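Long-range contacts in lipolytic enzyme (Clostridium thermocellum, PDB 2VPT), which hydrolyses the acetyl esters of xylan, as the catalytic domain of a cellulosomal family 3 carbohydrate esterase of the SGNH hydrolase clan: residues Cys15-Gly20 with Lys58-His63; Asn77-His82 with Phe115-Asn120; Asp95-Gly100 with Pro130-Ile135. All coordinates share one frame; numbering follows the deposited sequence.

Contact 1: Cys15-Gly20 with Lys58-His63; sequences CTEGMG and KDHEGH. With CA (calcium ion), chain B.
T16 and E17, on the short helix 14-17, press against H60 and G62 of strand 59-62, with E17 CA only 4.2 Å from G62 CA. Van der Waals packing dominates this buried contact. T16 sets CG2 at 3.7 Å from G62 CA, and the direction in which a beta carbon of G62 would project is already taken by the backbone of T16 and E17, so the close approach depends on glycine. In E17, chi1 (-171°) sets CG anti to the backbone N, 3.8 Å from G62 O; CD is 3.6 Å from the same oxygen. CG of E17 also meets H60 CE1 at 3.8 Å, obliquely to the ring, while T16 O lies over one ring face.

The hydrogen bonds run within the strand or to its surroundings, none across the contact. G62 N donates to H60 ND1 over 2.9 Å, the nitrogen only 1° out of the imidazole plane. S50 OG binds NE2 of the same ring, E17 OE1 is hydrogen-bonded to S64 OG, and Q48 NE2 reaches G62 O.

Metal coordination occurs at the start of the strand: D59 OD2 binds calcium at 2.4 Å, D43, F44 O and D57 are further ligands, with two waters, and D59 OD1 forms a salt bridge with R49.

Helix 14-17 begins at the serine of the GDSL sequence block, probably the nucleophile, as in this clan. Because H60 ND1 accepts the hydrogen bond of G62 N-H, that nitrogen probably carries no proton, consistent with a neutral ring protonated on NE2. E17 meets the ring through its CG methylene, and no salt bridge joins the two.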
loop_
_atom_site.group_PDB
_atom_site.type_symbol
_atom_site.label_atom_id
_atom_site.label_comp_id
_atom_site.label_asym_id
_atom_site.label_seq_id
_atom_site.Cartn_x
_atom_site.Cartn_y
_atom_site.Cartn_z
ATOM N N CYS A 15 -4.702 -9.078 -1.013
ATOM C CA CYS A 15 -5.940 -9.093 -0.244
ATOM C C CYS A 15 -5.733 -8.671 1.198
ATOM O O CYS A 15 -6.691 -8.279 1.862
ATOM C CB CYS A 15 -6.611 -10.459 -0.292
ATOM S SG CYS A 15 -7.049 -11.047 -1.930
ATOM N N THR A 16 -4.502 -8.779 1.692
ATOM C CA THR A 16 -4.121 -8.298 3.024
ATOM C C THR A 16 -3.542 -6.887 2.977
ATOM O O THR A 16 -3.814 -6.065 3.865
ATOM C CB THR A 16 -3.159 -9.298 3.700
ATOM O OG1 THR A 16 -3.850 -10.547 3.874
ATOM C CG2 THR A 16 -2.681 -8.787 5.059
ATOM N N GLU A 17 -2.752 -6.583 1.948
ATOM C CA GLU A 17 -2.272 -5.217 1.771
ATOM C C GLU A 17 -3.437 -4.279 1.482
ATOM O O GLU A 17 -3.444 -3.136 1.956
ATOM C CB GLU A 17 -1.191 -5.136 0.694
ATOM C CG GLU A 17 -0.513 -3.763 0.622
ATOM C CD GLU A 17 0.823 -3.780 -0.097
ATOM O OE1 GLU A 17 1.025 -4.621 -1.003
ATOM O OE2 GLU A 17 1.658 -2.930 0.259
ATOM N N GLY A 18 -4.421 -4.770 0.731
ATOM C CA GLY A 18 -5.682 -4.058 0.538
ATOM C C GLY A 18 -5.908 -3.386 -0.797
ATOM O O GLY A 18 -6.524 -2.323 -0.877
HETATM N N MSE A 19 -5.438 -3.993 -1.880
HETATM C CA MSE A 19 -5.786 -3.475 -3.186
HETATM C C MSE A 19 -7.305 -3.539 -3.358
HETATM O O MSE A 19 -8.002 -4.302 -2.678
HETATM C CB MSE A 19 -5.078 -4.247 -4.299
HETATM C CG MSE A 19 -3.604 -4.016 -4.329
HETATM SE SE MSE A 19 -2.760 -4.714 -5.934
HETATM C CE MSE A 19 -1.158 -3.686 -5.938
ATOM N N GLY A 20 -7.825 -2.720 -4.261
ATOM C CA GLY A 20 -9.268 -2.585 -4.440
ATOM C C GLY A 20 -9.760 -1.362 -3.707
ATOM O O GLY A 20 -9.117 -0.300 -3.720
ATOM N N LYS A 58 -2.135 0.696 11.406
ATOM C CA LYS A 58 -2.031 0.413 9.979
ATOM C C LYS A 58 -0.896 -0.569 9.650
ATOM O O LYS A 58 -0.592 -0.803 8.468
ATOM C CB LYS A 58 -1.821 1.723 9.215
ATOM C CG LYS A 58 -2.971 2.723 9.367
ATOM C CD LYS A 58 -2.591 4.128 8.824
ATOM C CE LYS A 58 -3.592 5.246 9.216
ATOM N NZ LYS A 58 -3.550 5.576 10.651
ATOM N N ASP A 59 -0.287 -1.166 10.672
ATOM C CA ASP A 59 0.832 -2.082 10.456
ATOM C C ASP A 59 0.368 -3.440 9.954
ATOM O O ASP A 59 -0.667 -3.947 10.377
ATOM C CB ASP A 59 1.610 -2.282 11.750
ATOM C CG ASP A 59 2.031 -0.974 12.376
ATOM O OD1 ASP A 59 2.573 -0.099 11.664
ATOM O OD2 ASP A 59 1.799 -0.816 13.594
ATOM N N HIS A 60 1.145 -4.041 9.059
ATOM C CA HIS A 60 0.789 -5.368 8.538
ATOM C C HIS A 60 1.958 -5.993 7.777
ATOM O O HIS A 60 3.000 -5.364 7.595
ATOM C CB HIS A 60 -0.444 -5.292 7.638
ATOM C CG HIS A 60 -0.257 -4.477 6.398
ATOM N ND1 HIS A 60 0.273 -4.999 5.233
ATOM C CD2 HIS A 60 -0.534 -3.177 6.135
ATOM C CE1 HIS A 60 0.306 -4.052 4.308
ATOM N NE2 HIS A 60 -0.181 -2.936 4.830
ATOM N N GLU A 61 1.766 -7.241 7.333
ATOM C CA GLU A 61 2.719 -7.925 6.429
ATOM C C GLU A 61 1.983 -8.496 5.214
ATOM O O GLU A 61 2.176 -9.661 4.821
ATOM C CB GLU A 61 3.510 -9.030 7.131
ATOM C CG GLU A 61 4.607 -8.571 8.046
ATOM C CD GLU A 61 5.774 -7.843 7.412
ATOM O OE1 GLU A 61 5.945 -7.711 6.165
ATOM O OE2 GLU A 61 6.530 -7.286 8.214
ATOM N N GLY A 62 1.146 -7.659 4.613
ATOM C CA GLY A 62 0.517 -7.940 3.337
ATOM C C GLY A 62 1.383 -7.409 2.218
ATOM O O GLY A 62 1.812 -6.255 2.253
ATOM N N HIS A 63 1.642 -8.262 1.226
ATOM C CA HIS A 63 2.510 -7.936 0.101
ATOM C C HIS A 63 1.833 -8.267 -1.218
ATOM O O HIS A 63 1.761 -9.432 -1.613
ATOM C CB HIS A 63 3.814 -8.730 0.231
ATOM C CG HIS A 63 4.655 -8.288 1.378
ATOM N ND1 HIS A 63 4.486 -8.723 2.679
ATOM C CD2 HIS A 63 5.640 -7.365 1.419
ATOM C CE1 HIS A 63 5.339 -8.078 3.459
ATOM N NE2 HIS A 63 6.074 -7.283 2.710
HETATM CA CA CA B . 0.682 -1.722 15.487
HETATM O O HOH W 1 0.686 0.415 16.389
HETATM O O HOH W 2 3.037 -1.977 15.857
#

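Contact 2: Asn77-His82 with Phe115-Asn120; sequences NWLNTH and FTVKPN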
loop_
_atom_site.group_PDB
_atom_site.type_symbol
_atom_site.label_atom_id
_atom_site.label_comp_id
_atom_site.label_asym_id
_atom_site.label_seq_id
_atom_site.Cartn_x
_atom_site.Cartn_y
_atom_site.Cartn_z
ATOM N N ASN A 77 12.142 -13.928 9.474
ATOM C CA ASN A 77 12.599 -12.612 9.910
ATOM C C ASN A 77 11.469 -11.752 10.465
ATOM O O ASN A 77 11.630 -11.076 11.491
ATOM C CB ASN A 77 13.311 -11.882 8.774
ATOM C CG ASN A 77 14.544 -12.624 8.291
ATOM O OD1 ASN A 77 15.261 -13.239 9.074
ATOM N ND2 ASN A 77 14.799 -12.553 6.996
ATOM N N TRP A 78 10.323 -11.778 9.791
ATOM C CA TRP A 78 9.171 -11.006 10.244
ATOM C C TRP A 78 8.716 -11.484 11.624
ATOM O O TRP A 78 8.421 -10.683 12.505
ATOM C CB TRP A 78 8.019 -11.142 9.252
ATOM C CG TRP A 78 8.333 -10.695 7.863
ATOM C CD1 TRP A 78 9.356 -9.885 7.457
ATOM C CD2 TRP A 78 7.589 -11.006 6.695
ATOM N NE1 TRP A 78 9.308 -9.709 6.105
ATOM C CE2 TRP A 78 8.214 -10.364 5.613
ATOM C CE3 TRP A 78 6.436 -11.749 6.463
ATOM C CZ2 TRP A 78 7.740 -10.467 4.309
ATOM C CZ3 TRP A 78 5.969 -11.850 5.163
ATOM C CH2 TRP A 78 6.620 -11.215 4.112
ATOM N N LEU A 79 8.635 -12.796 11.805
ATOM C CA LEU A 79 8.254 -13.365 13.092
ATOM C C LEU A 79 9.221 -12.976 14.198
ATOM O O LEU A 79 8.801 -12.653 15.305
ATOM C CB LEU A 79 8.178 -14.891 12.981
ATOM C CG LEU A 79 6.993 -15.416 12.159
ATOM C CD1 LEU A 79 7.168 -16.903 11.819
ATOM C CD2 LEU A 79 5.702 -15.207 12.911
ATOM N N ASN A 80 10.515 -13.043 13.912
ATOM C CA ASN A 80 11.506 -12.698 14.929
ATOM C C ASN A 80 11.492 -11.203 15.243
ATOM O O ASN A 80 11.658 -10.805 16.395
ATOM C CB ASN A 80 12.900 -13.168 14.507
ATOM C CG ASN A 80 13.076 -14.681 14.646
ATOM O OD1 ASN A 80 13.784 -15.312 13.852
ATOM N ND2 ASN A 80 12.429 -15.266 15.650
ATOM N N THR A 81 11.266 -10.370 14.229
ATOM C CA THR A 81 11.232 -8.928 14.415
ATOM C C THR A 81 10.015 -8.481 15.217
ATOM O O THR A 81 10.129 -7.667 16.134
ATOM C CB THR A 81 11.239 -8.206 13.059
ATOM O OG1 THR A 81 12.483 -8.462 12.391
ATOM C CG2 THR A 81 11.063 -6.701 13.227
ATOM N N HIS A 82 8.849 -9.038 14.901
ATOM C CA HIS A 82 7.589 -8.528 15.460
ATOM C C HIS A 82 7.007 -9.373 16.584
ATOM O O HIS A 82 6.146 -8.897 17.321
ATOM C CB HIS A 82 6.570 -8.334 14.340
ATOM C CG HIS A 82 7.017 -7.346 13.314
ATOM N ND1 HIS A 82 7.118 -5.998 13.583
ATOM C CD2 HIS A 82 7.444 -7.514 12.042
ATOM C CE1 HIS A 82 7.565 -5.376 12.507
ATOM N NE2 HIS A 82 7.778 -6.272 11.560
ATOM N N PHE A 115 5.355 -22.544 12.862
ATOM C CA PHE A 115 5.443 -23.143 14.206
ATOM C C PHE A 115 6.866 -23.538 14.603
ATOM O O PHE A 115 7.194 -23.567 15.788
ATOM C CB PHE A 115 4.523 -24.355 14.311
ATOM C CG PHE A 115 3.057 -24.015 14.362
ATOM C CD1 PHE A 115 2.526 -23.323 15.444
ATOM C CD2 PHE A 115 2.201 -24.412 13.354
ATOM C CE1 PHE A 115 1.183 -23.028 15.492
ATOM C CE2 PHE A 115 0.861 -24.121 13.405
ATOM C CZ PHE A 115 0.352 -23.426 14.481
ATOM N N THR A 116 7.709 -23.841 13.623
ATOM C CA THR A 116 9.117 -24.143 13.896
ATOM C C THR A 116 9.810 -22.915 14.485
ATOM O O THR A 116 10.534 -23.015 15.470
ATOM C CB THR A 116 9.845 -24.650 12.631
ATOM O OG1 THR A 116 9.213 -25.848 12.164
ATOM C CG2 THR A 116 11.319 -24.927 12.912
ATOM N N VAL A 117 9.550 -21.740 13.908
ATOM C CA VAL A 117 10.150 -20.498 14.367
ATOM C C VAL A 117 9.493 -19.955 15.635
ATOM O O VAL A 117 10.182 -19.441 16.517
ATOM C CB VAL A 117 10.078 -19.416 13.263
ATOM C CG1 VAL A 117 10.618 -18.081 13.783
ATOM C CG2 VAL A 117 10.830 -19.874 12.015
ATOM N N LYS A 118 8.166 -20.058 15.723
ATOM C CA LYS A 118 7.407 -19.570 16.886
ATOM C C LYS A 118 6.436 -20.636 17.396
ATOM O O LYS A 118 5.247 -20.616 17.111
ATOM C CB LYS A 118 6.682 -18.263 16.535
ATOM C CG LYS A 118 7.635 -17.095 16.275
ATOM C CD LYS A 118 8.438 -16.700 17.521
ATOM C CE LYS A 118 9.237 -15.427 17.317
ATOM N NZ LYS A 118 9.984 -15.052 18.545
ATOM N N PRO A 119 6.966 -21.616 18.163
ATOM C CA PRO A 119 6.161 -22.756 18.608
ATOM C C PRO A 119 4.897 -22.425 19.387
ATOM O O PRO A 119 3.951 -23.222 19.356
ATOM C CB PRO A 119 7.125 -23.540 19.505
ATOM C CG PRO A 119 8.445 -23.123 19.123
ATOM C CD PRO A 119 8.370 -21.732 18.581
ATOM N N ASN A 120 4.867 -21.266 20.052
ATOM C CA ASN A 120 3.732 -20.883 20.888
ATOM C C ASN A 120 2.712 -19.973 20.206
ATOM O O ASN A 120 1.740 -19.534 20.834
ATOM C CB ASN A 120 4.232 -20.237 22.180
ATOM C CG ASN A 120 4.963 -21.227 23.074
ATOM O OD1 ASN A 120 4.621 -22.405 23.108
ATOM N ND2 ASN A 120 5.968 -20.753 23.778
HETATM O O HOH W 3 11.118 -12.538 18.560
HETATM O O HOH W 4 12.367 -17.744 16.901
#
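L79 is the first residue of N77-H82 to touch the other segment, and it does so with both side chain and backbone. Its CB lies 4.1 Å from V117 CG1 and 4.0 Å from K118 CG, while CD1 packs on V117 CB as the two side chains cross. Its carbonyl meets the lysine further out, L79 O standing 3.5 Å from K118 CE. K118 reaches there by a bend at chi2 (-65°), which turns CD aside before the chain runs extended to NZ.

The C-terminal end of helix 68-82 thus meets V117, the last residue of helix 104-117, and K118 just after it. The two helices precede and follow the parallel strand 86-90; helix 104-117 is part of the crossover connection between parallel strands 86-90 and 122-126, in the layered alpha/beta/alpha fold of SGNH hydrolases.

N80 comes next, at the solvent side. Its ND2 lies 3.6 Å from K118 CE and 3.8 Å from V117 CG1, and polar contact is made through water. One water accepts from N80 ND2 and donates to V117 O, each at 2.8 Å. A second donates to N80 O and accepts from K118 NZ, whose ammonium also bonds to N83 OD1, just beyond the helix.

Contact 3: Asp95-Gly100 with Pro130-Ile135; sequences DLLLNG and PWPEAI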
loop_
_atom_site.group_PDB
_atom_site.type_symbol
_atom_site.label_atom_id
_atom_site.label_comp_id
_atom_site.label_asym_id
_atom_site.label_seq_id
_atom_site.Cartn_x
_atom_site.Cartn_y
_atom_site.Cartn_z
ATOM N N ASP A 95 0.001 -18.074 -6.218
ATOM C CA ASP A 95 0.604 -19.342 -6.706
ATOM C C ASP A 95 -0.255 -19.925 -7.817
ATOM O O ASP A 95 0.263 -20.334 -8.859
ATOM C CB ASP A 95 0.774 -20.353 -5.590
ATOM C CG ASP A 95 1.664 -19.839 -4.480
ATOM O OD1 ASP A 95 2.777 -20.369 -4.292
ATOM O OD2 ASP A 95 1.249 -18.870 -3.787
ATOM N N LEU A 96 -1.568 -19.936 -7.628
ATOM C CA LEU A 96 -2.477 -20.449 -8.649
ATOM C C LEU A 96 -2.541 -19.541 -9.864
ATOM O O LEU A 96 -2.279 -19.977 -10.992
ATOM C CB LEU A 96 -3.877 -20.678 -8.072
ATOM C CG LEU A 96 -4.927 -21.141 -9.086
ATOM C CD1 LEU A 96 -4.568 -22.526 -9.677
ATOM C CD2 LEU A 96 -6.308 -21.171 -8.463
ATOM N N LEU A 97 -2.860 -18.272 -9.645
ATOM C CA LEU A 97 -3.218 -17.368 -10.725
ATOM C C LEU A 97 -1.991 -16.833 -11.465
ATOM O O LEU A 97 -2.071 -16.594 -12.675
ATOM C CB LEU A 97 -4.094 -16.219 -10.190
ATOM C CG LEU A 97 -5.418 -16.671 -9.574
ATOM C CD1 LEU A 97 -6.091 -15.494 -8.862
ATOM C CD2 LEU A 97 -6.359 -17.282 -10.598
ATOM N N LEU A 98 -0.860 -16.681 -10.778
ATOM C CA LEU A 98 0.374 -16.171 -11.400
ATOM C C LEU A 98 1.341 -17.285 -11.774
ATOM O O LEU A 98 2.060 -17.155 -12.766
ATOM C CB LEU A 98 1.108 -15.163 -10.490
ATOM C CG LEU A 98 0.716 -13.683 -10.569
ATOM C CD1 LEU A 98 -0.753 -13.480 -10.930
ATOM C CD2 LEU A 98 1.127 -12.961 -9.274
ATOM N N ASN A 99 1.400 -18.353 -10.978
ATOM C CA ASN A 99 2.386 -19.413 -11.173
ATOM C C ASN A 99 1.794 -20.717 -11.736
ATOM O O ASN A 99 2.545 -21.648 -11.945
ATOM C CB ASN A 99 3.119 -19.759 -9.862
ATOM C CG ASN A 99 4.167 -18.737 -9.444
ATOM O OD1 ASN A 99 4.456 -17.763 -10.145
ATOM N ND2 ASN A 99 4.760 -18.985 -8.277
ATOM N N GLY A 100 0.486 -20.800 -11.938
ATOM C CA GLY A 100 -0.154 -22.064 -12.377
ATOM C C GLY A 100 0.135 -23.266 -11.482
ATOM O O GLY A 100 0.311 -24.375 -11.980
ATOM N N PRO A 130 -14.907 -16.275 -3.427
ATOM C CA PRO A 130 -14.915 -17.059 -4.676
ATOM C C PRO A 130 -14.836 -16.235 -5.973
ATOM O O PRO A 130 -15.733 -16.302 -6.828
ATOM C CB PRO A 130 -16.243 -17.810 -4.572
ATOM C CG PRO A 130 -17.127 -16.831 -3.883
ATOM C CD PRO A 130 -16.251 -16.180 -2.834
ATOM N N TRP A 131 -13.760 -15.469 -6.123
ATOM C CA TRP A 131 -13.560 -14.626 -7.298
ATOM C C TRP A 131 -12.069 -14.406 -7.509
ATOM O O TRP A 131 -11.382 -14.035 -6.563
ATOM C CB TRP A 131 -14.244 -13.274 -7.092
ATOM C CG TRP A 131 -14.290 -12.445 -8.328
ATOM C CD1 TRP A 131 -13.493 -11.397 -8.642
ATOM C CD2 TRP A 131 -15.187 -12.616 -9.429
ATOM N NE1 TRP A 131 -13.840 -10.886 -9.868
ATOM C CE2 TRP A 131 -14.882 -11.619 -10.371
ATOM C CE3 TRP A 131 -16.229 -13.509 -9.701
ATOM C CZ2 TRP A 131 -15.575 -11.494 -11.583
ATOM C CZ3 TRP A 131 -16.918 -13.382 -10.901
ATOM C CH2 TRP A 131 -16.587 -12.380 -11.823
ATOM N N PRO A 132 -11.549 -14.687 -8.721
ATOM C CA PRO A 132 -12.224 -15.302 -9.862
ATOM C C PRO A 132 -12.648 -16.732 -9.535
ATOM O O PRO A 132 -12.130 -17.329 -8.591
ATOM C CB PRO A 132 -11.147 -15.297 -10.955
ATOM C CG PRO A 132 -9.874 -15.264 -10.230
ATOM C CD PRO A 132 -10.125 -14.444 -9.006
ATOM N N GLU A 133 -13.578 -17.269 -10.322
ATOM C CA GLU A 133 -14.097 -18.625 -10.135
ATOM C C GLU A 133 -12.982 -19.656 -9.930
ATOM O O GLU A 133 -13.111 -20.561 -9.108
ATOM C CB GLU A 133 -14.985 -19.004 -11.340
ATOM C CG GLU A 133 -15.418 -20.471 -11.447
ATOM C CD GLU A 133 -16.691 -20.806 -10.681
ATOM O OE1 GLU A 133 -17.138 -19.989 -9.840
ATOM O OE2 GLU A 133 -17.245 -21.907 -10.924
ATOM N N ALA A 134 -11.874 -19.488 -10.652
ATOM C CA ALA A 134 -10.748 -20.408 -10.599
ATOM C C ALA A 134 -10.191 -20.615 -9.190
ATOM O O ALA A 134 -9.644 -21.665 -8.891
ATOM C CB ALA A 134 -9.633 -19.925 -11.524
ATOM N N ILE A 135 -10.326 -19.618 -8.318
ATOM C CA ILE A 135 -9.756 -19.724 -6.979
ATOM C C ILE A 135 -10.413 -20.837 -6.144
ATOM O O ILE A 135 -9.804 -21.361 -5.214
ATOM C CB ILE A 135 -9.828 -18.369 -6.235
ATOM C CG1 ILE A 135 -8.804 -18.311 -5.105
ATOM C CG2 ILE A 135 -11.215 -18.128 -5.617
ATOM C CD1 ILE A 135 -7.375 -18.323 -5.526
#
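L96 and L97, neighbours on helix 93-99, pack against P132, A134 and I135 of the loop that follows strand 122-126. In this SGNH-type alpha/beta fold, both segments come after parallel strands of the central sheet, 86-90 and 122-126, and D95 closes the GxND sequence block characteristic of the clan. No hydrogen bond crosses the contact, and the nearest CA atoms, L96 and I135, are 7.5 Å apart, so side chains bridge the gap.

The apolar contacts fall into two sets. L97 and P132 reach toward each other tip to tip: P132 CG sits 4.0 Å from L97 CD1 and 4.1 Å from L97 CD2, so the ring corner faces both branches of the leucine. L97 CD2 also approaches A134 CB at 4.3 Å. L96 works from the preceding position, where chi1 (177°) directs CG anti to the backbone N. Beyond it, L96 CD2 meets I135 CD1 at 4.2 Å.

Within the loop, a cis peptide precedes P132, and I135 N bonds P132 O at 2.9 Å. P132 and A134 point toward the helix, and I135 reaches it with CD1. Beside them E133 forms a salt bridge with K136. Both leucines also touch a crystal neighbour.

One contact joins methyl to carbonyl: L96 CD2 stands 3.4 Å from A134 O.

Contact 1 lies in the core, every touching residue buried; contact 2 is partly buried and contact 3 is at the surface. Their chemistry follows: backbone-close packing that includes a histidine in contact 1, with a metal ligand nearby on the same strand, apolar packing edged by water bridges in contact 2, and aliphatic side-chain contacts plus one methyl-to-carbonyl approach in contact 3. Contacts 1 and 2 are adjacent, since strand 59-62 leads into helix 68-82 and H63 CE1 reaches W78 CH2 at 3.5 Å, their rings about 10° from parallel. Contacts 2 and 3 alternate along the chain yet stay about 12 Å apart at their nearest atoms; helices 93-99 and 104-117, one in each, are consecutive.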